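Local coordinates for endo-1,4-beta-mannanase (Eisenia fetida, PDB 5Y6T), which is a glycoside hydrolase family 5 endo-1,4-beta-mannanase, probably cleaving internal beta-1,4 linkages of mannan chains, at residues T125-D130 with D135-T140; I199-L204 with N242-N247; G84-T89 with R129-D134. One frame throughout, in Å; residues are numbered along the deposited sequence. Where two conformers were deposited one is given.

Contact 1 of 3, residues T125-D130 with D135-T140; sequences TSRYRD and DSKLQT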
loop_
_atom_site.group_PDB
_atom_site.type_symbol
_atom_site.label_atom_id
_atom_site.label_comp_id
_atom_site.label_asym_id
_atom_site.label_seq_id
_atom_site.Cartn_x
_atom_site.Cartn_y
_atom_site.Cartn_z
ATOM N N THR A 125 15.984 1.259 9.759
ATOM C CA THR A 125 16.822 1.989 10.694
ATOM C C THR A 125 16.459 1.627 12.146
ATOM O O THR A 125 15.363 1.158 12.416
ATOM C CB THR A 125 16.718 3.487 10.507
ATOM O OG1 THR A 125 15.396 3.906 10.832
ATOM C CG2 THR A 125 17.159 3.891 9.088
ATOM N N SER A 126 17.380 1.805 13.086
ATOM C CA SER A 126 17.210 1.316 14.458
ATOM C C SER A 126 16.035 2.023 15.143
ATOM O O SER A 126 15.287 1.412 15.976
ATOM C CB SER A 126 18.546 1.431 15.255
ATOM O OG SER A 126 18.835 2.846 15.392
ATOM N N ARG A 127 15.778 3.285 14.805
ATOM C CA ARG A 127 14.657 3.992 15.453
ATOM C C ARG A 127 13.332 3.464 14.996
ATOM O O ARG A 127 12.388 3.333 15.813
ATOM C CB ARG A 127 14.741 5.463 15.287
ATOM C CG ARG A 127 15.908 6.171 16.011
ATOM C CD ARG A 127 15.812 5.995 17.499
ATOM N NE ARG A 127 16.686 6.996 18.143
ATOM C CZ ARG A 127 17.137 6.882 19.366
ATOM N NH1 ARG A 127 16.798 5.897 20.120
ATOM N NH2 ARG A 127 17.975 7.812 19.851
ATOM N N TYR A 128 13.248 3.101 13.732
ATOM C CA TYR A 128 12.024 2.504 13.193
ATOM C C TYR A 128 11.837 1.081 13.753
ATOM O O TYR A 128 10.767 0.706 14.266
ATOM C CB TYR A 128 12.105 2.586 11.667
ATOM C CG TYR A 128 11.228 1.669 10.823
ATOM C CD1 TYR A 128 10.013 1.244 11.228
ATOM C CD2 TYR A 128 11.640 1.310 9.514
ATOM C CE1 TYR A 128 9.219 0.408 10.436
ATOM C CE2 TYR A 128 10.882 0.530 8.700
ATOM C CZ TYR A 128 9.678 0.011 9.149
ATOM O OH TYR A 128 8.997 -0.799 8.292
ATOM N N ARG A 129 12.884 0.296 13.742
ATOM C CA ARG A 129 12.796 -1.047 14.309
ATOM C C ARG A 129 12.337 -0.994 15.751
ATOM O O ARG A 129 11.492 -1.800 16.185
ATOM C CB ARG A 129 14.115 -1.791 14.193
ATOM C CG ARG A 129 13.916 -3.314 14.471
ATOM C CD ARG A 129 15.182 -4.136 14.491
ATOM N NE ARG A 129 15.825 -4.196 13.199
ATOM C CZ ARG A 129 16.794 -3.399 12.800
ATOM N NH1 ARG A 129 17.238 -2.423 13.603
ATOM N NH2 ARG A 129 17.303 -3.579 11.579
ATOM N N ASP A 130 12.852 -0.018 16.478
ATOM C CA ASP A 130 12.467 0.082 17.882
ATOM C C ASP A 130 10.964 0.401 18.057
ATOM O O ASP A 130 10.412 -0.048 19.075
ATOM C CB ASP A 130 13.301 1.145 18.593
ATOM C CG ASP A 130 14.755 0.679 18.870
ATOM O OD1 ASP A 130 15.135 -0.502 18.606
ATOM O OD2 ASP A 130 15.567 1.569 19.224
ATOM N N ASP A 135 6.230 -0.640 22.505
ATOM C CA ASP A 135 4.938 -0.004 22.408
ATOM C C ASP A 135 4.902 1.416 22.935
ATOM O O ASP A 135 4.076 2.208 22.512
ATOM C CB ASP A 135 3.889 -0.864 23.125
ATOM C CG ASP A 135 3.407 -2.037 22.258
ATOM O OD1 ASP A 135 3.696 -2.061 21.013
ATOM O OD2 ASP A 135 2.704 -2.938 22.805
ATOM N N SER A 136 5.730 1.707 23.934
ATOM C CA SER A 136 5.782 3.095 24.462
ATOM C C SER A 136 6.261 4.066 23.384
ATOM O O SER A 136 5.705 5.167 23.217
ATOM C CB SER A 136 6.641 3.168 25.752
ATOM O OG SER A 136 8.022 3.415 25.518
ATOM N N LYS A 137 7.249 3.643 22.623
ATOM C CA LYS A 137 7.719 4.460 21.494
ATOM C C LYS A 137 6.738 4.527 20.331
ATOM O O LYS A 137 6.464 5.614 19.801
ATOM C CB LYS A 137 9.090 3.999 21.040
ATOM C CG LYS A 137 10.111 4.303 22.107
ATOM C CD LYS A 137 11.498 3.812 21.812
ATOM C CE LYS A 137 12.544 4.248 22.905
ATOM N NZ LYS A 137 13.910 3.614 22.647
ATOM N N LEU A 138 6.177 3.363 19.963
ATOM C CA LEU A 138 5.108 3.336 18.967
ATOM C C LEU A 138 3.975 4.267 19.310
ATOM O O LEU A 138 3.457 4.984 18.445
ATOM C CB LEU A 138 4.606 1.881 18.792
ATOM C CG LEU A 138 3.482 1.731 17.770
ATOM C CD1 LEU A 138 3.929 2.265 16.411
ATOM C CD2 LEU A 138 3.098 0.238 17.781
ATOM N N GLN A 139 3.588 4.312 20.591
ATOM C CA GLN A 139 2.463 5.162 20.941
ATOM C C GLN A 139 2.800 6.667 20.705
ATOM O O GLN A 139 1.919 7.434 20.413
ATOM C CB GLN A 139 2.051 4.971 22.409
ATOM C CG GLN A 139 0.721 5.626 22.717
ATOM C CD GLN A 139 -0.457 5.020 21.989
ATOM O OE1 GLN A 139 -0.504 3.782 21.692
ATOM N NE2 GLN A 139 -1.391 5.889 21.586
ATOM N N THR A 140 4.070 7.076 20.875
ATOM C CA THR A 140 4.481 8.423 20.556
ATOM C C THR A 140 4.434 8.723 19.053
ATOM O O THR A 140 4.005 9.786 18.603
ATOM C CB THR A 140 5.843 8.783 21.213
ATOM O OG1 THR A 140 6.943 8.057 20.588
ATOM C CG2 THR A 140 5.723 8.646 22.726
HETATM O O HOH W 1 14.660 3.897 19.939
#

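Contact 2 of 3, residues I199-L204 with N242-N247; sequences IPMQRL and NYYTDN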
loop_
_atom_site.group_PDB
_atom_site.type_symbol
_atom_site.label_atom_id
_atom_site.label_comp_id
_atom_site.label_asym_id
_atom_site.label_seq_id
_atom_site.Cartn_x
_atom_site.Cartn_y
_atom_site.Cartn_z
ATOM N N ILE A 199 12.140 -10.233 11.980
ATOM C CA ILE A 199 11.290 -9.807 13.078
ATOM C C ILE A 199 10.140 -10.790 13.144
ATOM O O ILE A 199 9.598 -11.177 12.109
ATOM C CB ILE A 199 10.771 -8.382 12.779
ATOM C CG1 ILE A 199 11.941 -7.398 12.693
ATOM C CG2 ILE A 199 9.795 -7.875 13.879
ATOM C CD1 ILE A 199 11.547 -5.977 12.314
ATOM N N PRO A 200 9.723 -11.161 14.348
ATOM C CA PRO A 200 8.569 -12.062 14.446
ATOM C C PRO A 200 7.343 -11.527 13.795
ATOM O O PRO A 200 6.994 -10.360 14.005
ATOM C CB PRO A 200 8.345 -12.170 15.948
ATOM C CG PRO A 200 9.692 -11.913 16.564
ATOM C CD PRO A 200 10.283 -10.840 15.686
ATOM N N MET A 201 6.583 -12.404 13.158
ATOM C CA MET A 201 5.313 -12.017 12.576
ATOM C C MET A 201 4.364 -11.333 13.531
ATOM O O MET A 201 3.744 -10.298 13.185
ATOM C CB MET A 201 4.642 -13.244 11.916
ATOM C CG MET A 201 3.287 -12.892 11.289
ATOM S SD MET A 201 3.333 -11.718 9.938
ATOM C CE MET A 201 3.819 -12.784 8.588
ATOM N N GLN A 202 4.237 -11.875 14.748
ATOM C CA GLN A 202 3.375 -11.236 15.745
ATOM C C GLN A 202 3.684 -9.764 15.967
ATOM O O GLN A 202 2.717 -8.960 16.135
ATOM C CB GLN A 202 3.434 -11.987 17.052
ATOM C CG GLN A 202 2.520 -11.399 18.116
ATOM C CD GLN A 202 3.132 -10.359 19.003
ATOM O OE1 GLN A 202 4.359 -10.358 19.262
ATOM N NE2 GLN A 202 2.280 -9.470 19.507
ATOM N N ARG A 203 4.987 -9.369 15.957
ATOM C CA ARG A 203 5.339 -7.969 16.182
ATOM C C ARG A 203 4.945 -7.077 14.986
ATOM O O ARG A 203 4.499 -5.936 15.174
ATOM C CB ARG A 203 6.820 -7.829 16.522
ATOM C CG ARG A 203 7.211 -8.504 17.825
ATOM C CD ARG A 203 8.615 -8.081 18.202
ATOM N NE ARG A 203 9.092 -8.563 19.510
ATOM C CZ ARG A 203 8.879 -7.936 20.676
ATOM N NH1 ARG A 203 8.162 -6.824 20.747
ATOM N NH2 ARG A 203 9.421 -8.416 21.778
ATOM N N LEU A 204 5.062 -7.633 13.764
ATOM C CA LEU A 204 4.657 -6.916 12.546
ATOM C C LEU A 204 3.163 -6.706 12.520
ATOM O O LEU A 204 2.673 -5.582 12.254
ATOM C CB LEU A 204 5.122 -7.622 11.293
ATOM C CG LEU A 204 6.660 -7.731 11.211
ATOM C CD1 LEU A 204 7.060 -8.586 10.008
ATOM C CD2 LEU A 204 7.342 -6.368 11.123
ATOM N N ASN A 242 -3.248 -16.266 5.350
ATOM C CA ASN A 242 -3.559 -14.838 5.372
ATOM C C ASN A 242 -3.273 -14.205 6.734
ATOM O O ASN A 242 -4.009 -14.417 7.720
ATOM C CB ASN A 242 -5.002 -14.583 4.926
ATOM C CG ASN A 242 -5.293 -13.110 4.721
ATOM O OD1 ASN A 242 -4.547 -12.237 5.115
ATOM N ND2 ASN A 242 -6.397 -12.836 4.069
ATOM N N TYR A 243 -2.165 -13.489 6.804
ATOM C CA TYR A 243 -1.661 -12.949 8.050
ATOM C C TYR A 243 -2.304 -11.645 8.428
ATOM O O TYR A 243 -2.085 -11.157 9.514
ATOM C CB TYR A 243 -0.157 -12.799 7.966
ATOM C CG TYR A 243 0.497 -14.090 7.924
ATOM C CD1 TYR A 243 0.742 -14.825 9.097
ATOM C CD2 TYR A 243 0.930 -14.629 6.711
ATOM C CE1 TYR A 243 1.323 -16.053 9.021
ATOM C CE2 TYR A 243 1.531 -15.898 6.631
ATOM C CZ TYR A 243 1.742 -16.601 7.820
ATOM O OH TYR A 243 2.335 -17.851 7.759
ATOM N N TYR A 244 -3.183 -11.104 7.581
ATOM C CA TYR A 244 -3.675 -9.734 7.824
ATOM C C TYR A 244 -5.206 -9.694 7.881
ATOM O O TYR A 244 -5.823 -8.651 7.716
ATOM C CB TYR A 244 -3.118 -8.751 6.741
ATOM C CG TYR A 244 -1.624 -8.884 6.632
ATOM C CD1 TYR A 244 -0.812 -8.330 7.559
ATOM C CD2 TYR A 244 -1.049 -9.731 5.687
ATOM C CE1 TYR A 244 0.560 -8.533 7.548
ATOM C CE2 TYR A 244 0.320 -9.881 5.632
ATOM C CZ TYR A 244 1.129 -9.282 6.560
ATOM O OH TYR A 244 2.525 -9.493 6.503
ATOM N N THR A 245 -5.785 -10.847 8.197
ATOM C CA THR A 245 -7.199 -10.916 8.519
ATOM C C THR A 245 -7.494 -10.144 9.773
ATOM O O THR A 245 -6.620 -9.904 10.590
ATOM C CB THR A 245 -7.649 -12.360 8.739
ATOM O OG1 THR A 245 -6.942 -12.887 9.858
ATOM C CG2 THR A 245 -7.369 -13.222 7.483
ATOM N N ASP A 246 -8.770 -9.797 9.965
ATOM C CA ASP A 246 -9.198 -9.108 11.191
ATOM C C ASP A 246 -8.801 -9.917 12.398
ATOM O O ASP A 246 -8.235 -9.392 13.341
ATOM C CB ASP A 246 -10.707 -8.911 11.228
ATOM C CG ASP A 246 -11.230 -8.040 10.122
ATOM O OD1 ASP A 246 -10.526 -7.586 9.199
ATOM O OD2 ASP A 246 -12.413 -7.729 10.190
ATOM N N ASN A 247 -9.022 -11.233 12.337
ATOM C CA ASN A 247 -8.728 -12.027 13.494
ATOM C C ASN A 247 -7.221 -12.045 13.801
ATOM O O ASN A 247 -6.884 -11.859 14.950
ATOM C CB ASN A 247 -9.223 -13.458 13.337
ATOM C CG ASN A 247 -8.945 -14.276 14.554
ATOM O OD1 ASN A 247 -9.643 -14.155 15.569
ATOM N ND2 ASN A 247 -7.886 -15.065 14.497
#

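Contact 3 of 3, residues G84-T89 with R129-D134; sequences GYVVGT and RDLIYD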
loop_
_atom_site.group_PDB
_atom_site.type_symbol
_atom_site.label_atom_id
_atom_site.label_comp_id
_atom_site.label_asym_id
_atom_site.label_seq_id
_atom_site.Cartn_x
_atom_site.Cartn_y
_atom_site.Cartn_z
ATOM N N GLY A 84 14.560 8.145 21.193
ATOM C CA GLY A 84 13.815 7.351 20.200
ATOM C C GLY A 84 12.321 7.571 20.256
ATOM O O GLY A 84 11.613 6.877 19.540
ATOM N N TYR A 85 11.841 8.484 21.109
ATOM C CA TYR A 85 10.394 8.829 21.119
ATOM C C TYR A 85 10.123 9.736 19.932
ATOM O O TYR A 85 10.936 10.603 19.545
ATOM C CB TYR A 85 9.952 9.504 22.413
ATOM C CG TYR A 85 10.089 8.522 23.546
ATOM C CD1 TYR A 85 9.161 7.530 23.768
ATOM C CD2 TYR A 85 11.236 8.504 24.281
ATOM C CE1 TYR A 85 9.324 6.576 24.729
ATOM C CE2 TYR A 85 11.398 7.530 25.262
ATOM C CZ TYR A 85 10.456 6.582 25.451
ATOM O OH TYR A 85 10.626 5.617 26.429
ATOM N N VAL A 86 8.960 9.591 19.330
ATOM C CA VAL A 86 8.651 10.457 18.182
ATOM C C VAL A 86 8.040 11.805 18.658
ATOM O O VAL A 86 7.168 11.828 19.513
ATOM C CB VAL A 86 7.701 9.716 17.174
ATOM C CG1 VAL A 86 7.188 10.654 16.090
ATOM C CG2 VAL A 86 8.374 8.471 16.562
ATOM N N VAL A 87 8.507 12.898 18.074
ATOM C CA VAL A 87 8.071 14.240 18.434
ATOM C C VAL A 87 7.263 14.913 17.353
ATOM O O VAL A 87 6.600 15.916 17.629
ATOM C CB VAL A 87 9.229 15.177 18.883
ATOM C CG1 VAL A 87 9.846 14.658 20.154
ATOM C CG2 VAL A 87 10.255 15.405 17.755
ATOM N N GLY A 88 7.198 14.300 16.179
ATOM C CA GLY A 88 6.418 14.868 15.088
ATOM C C GLY A 88 6.652 14.119 13.825
ATOM O O GLY A 88 7.439 13.166 13.801
ATOM N N THR A 89 5.925 14.508 12.777
ATOM C CA THR A 89 6.081 13.846 11.474
ATOM C C THR A 89 7.450 14.095 10.870
ATOM O O THR A 89 7.911 13.336 10.015
ATOM C CB THR A 89 5.022 14.384 10.474
ATOM O OG1 THR A 89 5.025 15.863 10.398
ATOM C CG2 THR A 89 3.671 13.981 10.892
ATOM N N ARG A 129 12.884 0.296 13.742
ATOM C CA ARG A 129 12.796 -1.047 14.309
ATOM C C ARG A 129 12.337 -0.994 15.751
ATOM O O ARG A 129 11.492 -1.800 16.185
ATOM C CB ARG A 129 14.115 -1.791 14.193
ATOM C CG ARG A 129 13.916 -3.314 14.471
ATOM C CD ARG A 129 15.182 -4.136 14.491
ATOM N NE ARG A 129 15.825 -4.196 13.199
ATOM C CZ ARG A 129 16.794 -3.399 12.800
ATOM N NH1 ARG A 129 17.238 -2.423 13.603
ATOM N NH2 ARG A 129 17.303 -3.579 11.579
ATOM N N ASP A 130 12.852 -0.018 16.478
ATOM C CA ASP A 130 12.467 0.082 17.882
ATOM C C ASP A 130 10.964 0.401 18.057
ATOM O O ASP A 130 10.412 -0.048 19.075
ATOM C CB ASP A 130 13.301 1.145 18.593
ATOM C CG ASP A 130 14.755 0.679 18.870
ATOM O OD1 ASP A 130 15.135 -0.502 18.606
ATOM O OD2 ASP A 130 15.567 1.569 19.224
ATOM N N LEU A 131 10.316 1.058 17.081
ATOM C CA LEU A 131 8.843 1.237 17.139
ATOM C C LEU A 131 8.096 -0.084 17.059
ATOM O O LEU A 131 6.983 -0.196 17.576
ATOM C CB LEU A 131 8.351 2.132 16.078
ATOM C CG LEU A 131 8.913 3.554 16.029
ATOM C CD1 LEU A 131 8.254 4.337 14.924
ATOM C CD2 LEU A 131 8.794 4.232 17.402
ATOM N N ILE A 132 8.683 -1.048 16.371
ATOM C CA ILE A 132 8.070 -2.373 16.227
ATOM C C ILE A 132 8.167 -3.171 17.484
ATOM O O ILE A 132 7.353 -4.071 17.752
ATOM C CB ILE A 132 8.712 -3.110 15.021
ATOM C CG1 ILE A 132 8.510 -2.330 13.707
ATOM C CG2 ILE A 132 8.066 -4.472 14.850
ATOM C CD1 ILE A 132 9.286 -2.850 12.517
ATOM N N TYR A 133 9.198 -2.924 18.263
ATOM C CA TYR A 133 9.464 -3.644 19.490
ATOM C C TYR A 133 9.058 -2.951 20.789
ATOM O O TYR A 133 9.014 -3.583 21.834
ATOM C CB TYR A 133 10.928 -4.017 19.615
ATOM C CG TYR A 133 11.334 -5.166 18.743
ATOM C CD1 TYR A 133 11.670 -4.959 17.413
ATOM C CD2 TYR A 133 11.378 -6.458 19.229
ATOM C CE1 TYR A 133 12.067 -6.010 16.594
ATOM C CE2 TYR A 133 11.753 -7.519 18.391
ATOM C CZ TYR A 133 12.125 -7.264 17.078
ATOM O OH TYR A 133 12.517 -8.337 16.230
ATOM N N ASP A 134 8.841 -1.651 20.784
ATOM C CA ASP A 134 8.601 -0.953 22.056
ATOM C C ASP A 134 7.299 -0.137 21.902
ATOM O O ASP A 134 7.236 0.924 21.242
ATOM C CB ASP A 134 9.839 -0.100 22.335
ATOM C CG ASP A 134 9.724 0.778 23.568
ATOM O OD1 ASP A 134 8.615 1.065 24.029
ATOM O OD2 ASP A 134 10.803 1.182 24.061
#

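Contact 1 of 3, residues T125-D130 with D135-T140
R127 and D130 of helix 126-133 meet K137 of helix 135-152 through one bridging water. The tight part is small and centres on that water: it accepts from K137 NZ at 2.8 Å and from R127 NH1 at 2.9 Å, and donates a hydrogen bond to D130 OD2 at 2.6 Å. It lies at the edge of the R127 guanidinium, within its plane. K137 spans the gap because chi2 to chi4 are all near 175°, an extended chain whose stem also rests on Y85. At the base of this lysine, T140 OG1 donates to K137 O at 2.6 Å, on a carbonyl lone pair.

The looser side is the direct approach of the charges. D130 OD2 stays 4.3 Å from K137 NZ, beyond a salt bridge, and R127 NH1 is 4.5 Å from the same nitrogen. None of the three touching residues is buried. This is the surface junction of two consecutive helices. Its chemistry implies a solvent-mediated link, in which the water joins two basic groups to one carboxylate and D130 is likely to ease the proximity of R127 and K137.

Contact 2 of 3, residues I199-L204 with N242-N247
The backbone N of Y244, a residue whose hydroxyl end meets M201, donates to N242 OD1 at 3.0 Å with an N-H...O angle of 163°. This nearly straight bond closes an Asx turn, which is likely to steady the backbone that carries Y243, directed toward M201, and Y244, whose hydroxyl end reaches it. No hydrogen bond crosses between the segments themselves; the contact is carried by the methionine.

M201 has CG anti to the backbone N (chi1 180°), then bends at chi2 and chi3, which brings the CE methyl over one face of the Y243 ring. The evidence for a CH-pi contact is that CE of M201 lies 3.8 Å from the Y243 ring centroid, only 18° off the normal. It is displaced toward the rim, with M201 CE 3.6 Å from Y243 CG. The sulfur takes an oblique position, M201 SD being 4.7 Å from the same centroid, which makes this a Met-aromatic contact as well. Beside it, M201 CE comes within 4.1 Å of Y244 OH. With an alanine here CG, SD and CE are gone, which would probably take the methyl from this face of Y243 and open a gap beside the Y244 hydroxyl.

Both tyrosines have polar partners farther off: Y243 OH bonds D184 O, and Y244 OH bonds E169 OE2, just after P168, the proline of the Asn-Glu-Pro signature common in family 5. Y243 CB also sits over one face of the Y244 ring, toward its rim. The contact thus joins the first turn of helix 201-218 to the turn preceding helix 246-253, with Y244 lying against L226 and S228 of strand 223-228 and N242 against Y263 of strand 262-266.

Contact 3 of 3, residues G84-T89 with R129-D134
A small antiparallel hairpin, strands 79-80 and 86-88, packs through V86 and G84 onto L131 of helix 126-133, outside the parallel sheet of the family 5 (beta/alpha)8 barrel. The packing is apolar: no hydrogen bond crosses, and all three touching residues are buried. V86 directs its side chain at the helix, and its CG2 methyl faces the fork of L131, 4.3 Å from CD2 and 4.4 Å from CD1 of that leucine. L131 reaches it with CG anti to the carbonyl carbon (chi1 -58°), and the leucine also meets F80 of the partner strand and F207 of helix 201-218.

G84 begins this segment at phi 93°, psi 4°, where a side chain would press on the carbonyl O of the preceding residue, so the backbone geometry itself favours glycine. The hairpin has a polar tie to the next helix too, V86 N donating to T140 OG1. At the end of helix 126-133, D134 serves as N-cap of helix 135-152, its OD1 bonded to K137 N and S136 OG. Alongside the methyl pair, the backbone enters the packing as well: G84 O lies 4.4 Å from L131 CD2.

In the fold
Contacts 1 and 3 are close neighbours, their centres about 2 Å apart. Their segments overlap at R129 and D130, but R127 and D130 carry contact 1 and L131 carries contact 3, so one helix presents two chemistries: charged and water-bridged at the surface, aliphatic where buried. Contact 2, about 18 Å from contact 1 and 19 Å from contact 3 between centres, is nearer the middle of the chain and also buried, but relies on thioether and aromatic groups instead of aliphatic methyls. Packing connects it to the others: I199 CD1 approaches R129 CG at 4.2 Å and I132 CD1 at 3.9 Å, so helix 126-133 borders the residues leading into helix 201-218.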